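Local coordinates for protein DNA alpha-glucosyltransferase (Enterobacteria phage T4, PDB 1XV5) that is a glucosyltransferase of the GT-B clan of glycosyltransferases, two-domain proteins built from parallel beta-sheets flanked by helices, and holds uridine-5'-diphosphate in this model, at residues N82-T87 with N95-L100; F216-K221 with S356-I361. All coordinates share one frame; numbering follows the deposited sequence.

Contact 1: N82-T87 with N95-L100; sequences NSVPAT and NNYKKL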
# COMPACT_ATOMS: atom_id res chain seq x y z
N ASN A 82 3.48 -11.73 6.48
CA ASN A 82 3.53 -10.41 5.87
C ASN A 82 4.15 -9.31 6.73
O ASN A 82 4.39 -8.21 6.25
CB ASN A 82 2.14 -9.99 5.40
CG ASN A 82 1.67 -10.78 4.20
OD1 ASN A 82 2.44 -11.02 3.27
ND2 ASN A 82 0.41 -11.18 4.20
N SER A 83 4.40 -9.61 8.00
CA SER A 83 5.01 -8.63 8.89
C SER A 83 5.55 -9.33 10.13
O SER A 83 5.09 -10.41 10.50
CB SER A 83 4.01 -7.55 9.29
OG SER A 83 2.92 -8.08 10.03
N VAL A 84 6.54 -8.70 10.77
CA VAL A 84 7.14 -9.25 11.98
C VAL A 84 7.01 -8.24 13.12
O VAL A 84 6.72 -7.07 12.88
CB VAL A 84 8.64 -9.59 11.75
CG1 VAL A 84 8.77 -10.55 10.57
CG2 VAL A 84 9.44 -8.32 11.50
N PRO A 85 7.24 -8.67 14.37
CA PRO A 85 7.13 -7.78 15.53
C PRO A 85 7.95 -6.49 15.41
O PRO A 85 9.05 -6.49 14.85
CB PRO A 85 7.61 -8.65 16.68
CG PRO A 85 7.18 -10.03 16.26
CD PRO A 85 7.58 -10.04 14.80
N ALA A 86 7.41 -5.40 15.94
CA ALA A 86 8.08 -4.10 15.91
C ALA A 86 9.12 -4.03 17.03
O ALA A 86 9.04 -4.77 18.01
CB ALA A 86 7.07 -2.98 16.06
N THR A 87 10.08 -3.12 16.89
CA THR A 87 11.14 -2.97 17.89
C THR A 87 10.66 -2.52 19.27
O THR A 87 11.44 -2.51 20.22
CB THR A 87 12.20 -1.96 17.40
OG1 THR A 87 11.57 -0.72 17.06
CG2 THR A 87 12.94 -2.50 16.19
N ASN A 95 10.35 -13.03 21.72
CA ASN A 95 10.89 -14.34 22.07
C ASN A 95 9.94 -15.45 21.61
O ASN A 95 10.37 -16.44 21.02
CB ASN A 95 11.12 -14.44 23.58
CG ASN A 95 12.27 -13.56 24.05
OD1 ASN A 95 12.47 -13.38 25.25
ND2 ASN A 95 13.03 -13.03 23.11
N ASN A 96 8.65 -15.27 21.88
CA ASN A 96 7.68 -16.27 21.47
C ASN A 96 7.52 -16.31 19.96
O ASN A 96 7.17 -17.34 19.39
CB ASN A 96 6.32 -16.02 22.13
CG ASN A 96 6.32 -16.39 23.61
OD1 ASN A 96 7.14 -17.18 24.06
ND2 ASN A 96 5.39 -15.81 24.37
N TYR A 97 7.79 -15.18 19.30
CA TYR A 97 7.69 -15.15 17.85
C TYR A 97 8.83 -15.98 17.27
O TYR A 97 8.64 -16.76 16.34
CB TYR A 97 7.77 -13.72 17.31
CG TYR A 97 7.87 -13.67 15.80
CD1 TYR A 97 9.08 -13.35 15.17
CD2 TYR A 97 6.78 -14.00 15.00
CE1 TYR A 97 9.19 -13.38 13.78
CE2 TYR A 97 6.89 -14.03 13.61
CZ TYR A 97 8.10 -13.72 13.01
OH TYR A 97 8.22 -13.78 11.64
N LYS A 98 10.02 -15.82 17.84
CA LYS A 98 11.18 -16.58 17.39
C LYS A 98 10.96 -18.06 17.66
O LYS A 98 11.38 -18.90 16.86
CB LYS A 98 12.45 -16.09 18.08
CG LYS A 98 12.87 -14.68 17.70
CD LYS A 98 14.22 -14.33 18.30
CE LYS A 98 14.66 -12.93 17.87
NZ LYS A 98 16.02 -12.59 18.39
N LYS A 99 10.32 -18.38 18.77
CA LYS A 99 10.05 -19.77 19.12
C LYS A 99 9.08 -20.35 18.10
O LYS A 99 9.19 -21.52 17.70
CB LYS A 99 9.45 -19.89 20.52
CG LYS A 99 9.39 -21.33 21.01
CD LYS A 99 8.49 -21.52 22.22
CE LYS A 99 8.93 -20.73 23.42
NZ LYS A 99 7.98 -20.97 24.56
N LEU A 100 8.11 -19.54 17.68
CA LEU A 100 7.13 -19.97 16.69
C LEU A 100 7.83 -20.41 15.41
O LEU A 100 7.54 -21.47 14.87
CB LEU A 100 6.17 -18.83 16.36
CG LEU A 100 4.87 -18.71 17.14
CD1 LEU A 100 4.09 -17.49 16.65
CD2 LEU A 100 4.04 -19.97 16.95

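Contact 2: F216-K221 with S356-I361; sequences FDFHEK and STFERI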
# COMPACT_ATOMS: atom_id res chain seq x y z
N PHE A 216 -0.01 20.45 -1.14
CA PHE A 216 -0.24 21.76 -0.54
C PHE A 216 0.23 22.83 -1.52
O PHE A 216 -0.42 23.86 -1.71
CB PHE A 216 0.56 21.91 0.76
CG PHE A 216 -0.05 21.22 1.94
CD1 PHE A 216 -1.34 21.53 2.37
CD2 PHE A 216 0.68 20.28 2.66
CE1 PHE A 216 -1.89 20.91 3.50
CE2 PHE A 216 0.14 19.66 3.79
CZ PHE A 216 -1.14 19.98 4.21
N ASP A 217 1.38 22.57 -2.14
CA ASP A 217 1.98 23.50 -3.09
C ASP A 217 1.08 23.68 -4.31
O ASP A 217 0.83 24.80 -4.76
CB ASP A 217 3.35 22.97 -3.54
CG ASP A 217 4.20 24.03 -4.23
OD1 ASP A 217 4.96 23.67 -5.16
OD2 ASP A 217 4.12 25.21 -3.84
N PHE A 218 0.58 22.57 -4.84
CA PHE A 218 -0.29 22.61 -6.01
C PHE A 218 -1.59 23.35 -5.70
O PHE A 218 -2.12 24.06 -6.54
CB PHE A 218 -0.59 21.20 -6.51
CG PHE A 218 -1.24 21.15 -7.87
CD1 PHE A 218 -0.63 21.76 -8.97
CD2 PHE A 218 -2.43 20.47 -8.07
CE1 PHE A 218 -1.20 21.69 -10.24
CE2 PHE A 218 -3.02 20.39 -9.33
CZ PHE A 218 -2.40 21.00 -10.42
N HIS A 219 -2.10 23.17 -4.48
CA HIS A 219 -3.33 23.85 -4.10
C HIS A 219 -3.09 25.36 -4.05
O HIS A 219 -3.87 26.14 -4.59
CB HIS A 219 -3.82 23.39 -2.73
CG HIS A 219 -5.13 23.98 -2.33
ND1 HIS A 219 -5.31 24.65 -1.14
CD2 HIS A 219 -6.32 24.02 -2.97
CE1 HIS A 219 -6.56 25.08 -1.06
NE2 HIS A 219 -7.19 24.70 -2.16
N GLU A 220 -2.01 25.75 -3.39
CA GLU A 220 -1.68 27.16 -3.26
C GLU A 220 -1.42 27.86 -4.60
O GLU A 220 -1.91 28.96 -4.84
CB GLU A 220 -0.45 27.33 -2.36
CG GLU A 220 0.05 28.76 -2.24
CD GLU A 220 1.25 28.89 -1.31
OE1 GLU A 220 1.09 28.66 -0.10
OE2 GLU A 220 2.35 29.21 -1.80
N LYS A 221 -0.65 27.20 -5.46
CA LYS A 221 -0.29 27.78 -6.75
C LYS A 221 -1.33 27.72 -7.86
O LYS A 221 -1.43 28.65 -8.67
CB LYS A 221 1.00 27.14 -7.27
CG LYS A 221 2.23 27.44 -6.42
CD LYS A 221 3.46 26.74 -6.97
CE LYS A 221 4.69 27.06 -6.14
NZ LYS A 221 5.87 26.29 -6.61
N SER A 356 1.17 22.89 -16.84
CA SER A 356 0.71 21.93 -17.83
C SER A 356 -0.20 20.90 -17.17
O SER A 356 -1.19 20.47 -17.76
CB SER A 356 1.91 21.22 -18.47
OG SER A 356 1.49 20.25 -19.40
N THR A 357 0.14 20.50 -15.95
CA THR A 357 -0.66 19.53 -15.22
C THR A 357 -2.06 20.09 -14.97
O THR A 357 -3.06 19.41 -15.21
CB THR A 357 -0.01 19.19 -13.86
OG1 THR A 357 1.27 18.58 -14.09
CG2 THR A 357 -0.89 18.23 -13.07
N PHE A 358 -2.14 21.32 -14.49
CA PHE A 358 -3.44 21.91 -14.21
C PHE A 358 -4.23 22.15 -15.50
O PHE A 358 -5.46 22.07 -15.50
CB PHE A 358 -3.30 23.21 -13.43
CG PHE A 358 -4.61 23.78 -12.99
CD1 PHE A 358 -5.53 22.99 -12.30
CD2 PHE A 358 -4.95 25.10 -13.29
CE1 PHE A 358 -6.76 23.51 -11.91
CE2 PHE A 358 -6.17 25.63 -12.90
CZ PHE A 358 -7.08 24.83 -12.21
N GLU A 359 -3.53 22.45 -16.59
CA GLU A 359 -4.21 22.68 -17.86
C GLU A 359 -4.95 21.42 -18.30
O GLU A 359 -6.06 21.49 -18.83
CB GLU A 359 -3.22 23.12 -18.93
CG GLU A 359 -2.67 24.53 -18.69
CD GLU A 359 -3.76 25.59 -18.73
OE1 GLU A 359 -3.53 26.71 -18.24
OE2 GLU A 359 -4.86 25.30 -19.26
N ARG A 360 -4.33 20.27 -18.07
CA ARG A 360 -4.95 19.00 -18.45
C ARG A 360 -6.17 18.76 -17.56
O ARG A 360 -7.21 18.29 -18.02
CB ARG A 360 -3.94 17.86 -18.31
CG ARG A 360 -4.46 16.49 -18.74
CD ARG A 360 -5.00 16.47 -20.17
NE ARG A 360 -5.26 15.11 -20.62
CZ ARG A 360 -5.89 14.80 -21.75
NH1 ARG A 360 -6.33 15.75 -22.57
NH2 ARG A 360 -6.07 13.52 -22.08
N ILE A 361 -6.04 19.09 -16.28
CA ILE A 361 -7.13 18.93 -15.33
C ILE A 361 -8.31 19.80 -15.76
O ILE A 361 -9.46 19.36 -15.73
CB ILE A 361 -6.67 19.32 -13.91
CG1 ILE A 361 -5.69 18.27 -13.39
CG2 ILE A 361 -7.87 19.46 -12.98
CD1 ILE A 361 -5.05 18.62 -12.04

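Contact 1: N82-T87 with N95-L100
Y97 of helix 91-103 reaches across to V84 and P85, which follow the end of strand 78-83. Y97 CB lies 3.9 Å from P85 CG. The ring begins beside the same proline atom, with Y97 CG 3.7 Å from P85 CG. The middle of the ring is under P85 CD, which stands 3.6 Å above its plane and close to its centre. This is a CH-pi contact over one face, 13° off the ring normal. Further out, Y97 CZ is 4.1 Å from V84 CG1. At the tip, Y97 OH lies 3.4 Å from the same V84 methyl, which approaches the ring at a slant. Y97 CG is anti to the backbone N (chi1 172°), and this sends the ring out from the helix, across P85 and on to V84. The hydroxyl is buried, but its polar need is met by a hydrogen bond with T131 OG1. Y97 also touches F7 of strand 3-8 and A9 just past it. The contact packs a helix against the loop that leads into it. Both belong to the beta-alpha-beta unit 78-83, 91-103, 109-114 of a Rossmann-like domain, as in GT-B proteins.

Contact 2: F216-K221 with S356-I361
F218 and F358 both hold CG anti to the backbone N, with chi1 of -168° and -174°. In F218 this sends the ring straight out from helix 212-223 to helix 354-365. In F358 it carries the ring past the end of F218, so F218 meets the CB methylene of F358 more closely than its ring. F218 CZ lies 3.8 Å from F358 CB. The two aromatic side chains pass each other at a slant, and their rings do not stack. I361 comes from the opposite direction and puts its CD1 methyl at the edge of the F218 ring, near its plane. There I361 CD1 is 3.8 Å from F218 CE2. T357 adds a looser touch, with T357 CG2 4.1 Å from F218 CZ. Its OG1 is engaged elsewhere, in a hydrogen bond with the backbone N of D350. The contact is buried and wholly apolar. One turn of helix 212-223 also carries a salt bridge, K221 NZ to D217 OD1 at 3.1 Å. The axes of segments 216-221 and 356-361 come no closer than 11.9 Å and cross at -72°, so side chains span the gap. Strands 288-293 and 347-349 lie beneath: Y292 touches F218 and I361, and F349 meets the F218 ring edge-to-face.

Contact 1 comes first along the chain and closes before contact 2 opens. Their centres are 45 Å apart, on opposite sides of the centre of the chain, and their nearest atoms are about 27 Å apart. They share no helix, strand or sheet. Contact 1 lies at the end of strand 78-83, in the parallel sheet that also holds strand 3-8. Contact 2 packs on the other parallel sheet, against strands 288-293 and 347-349. Contact 1 is local, joining neighbours in one beta-alpha-beta unit, whereas contact 2 brings together segments with 134 residues between them. Each thus belongs to the packing of a different half of the two-domain GT-B fold.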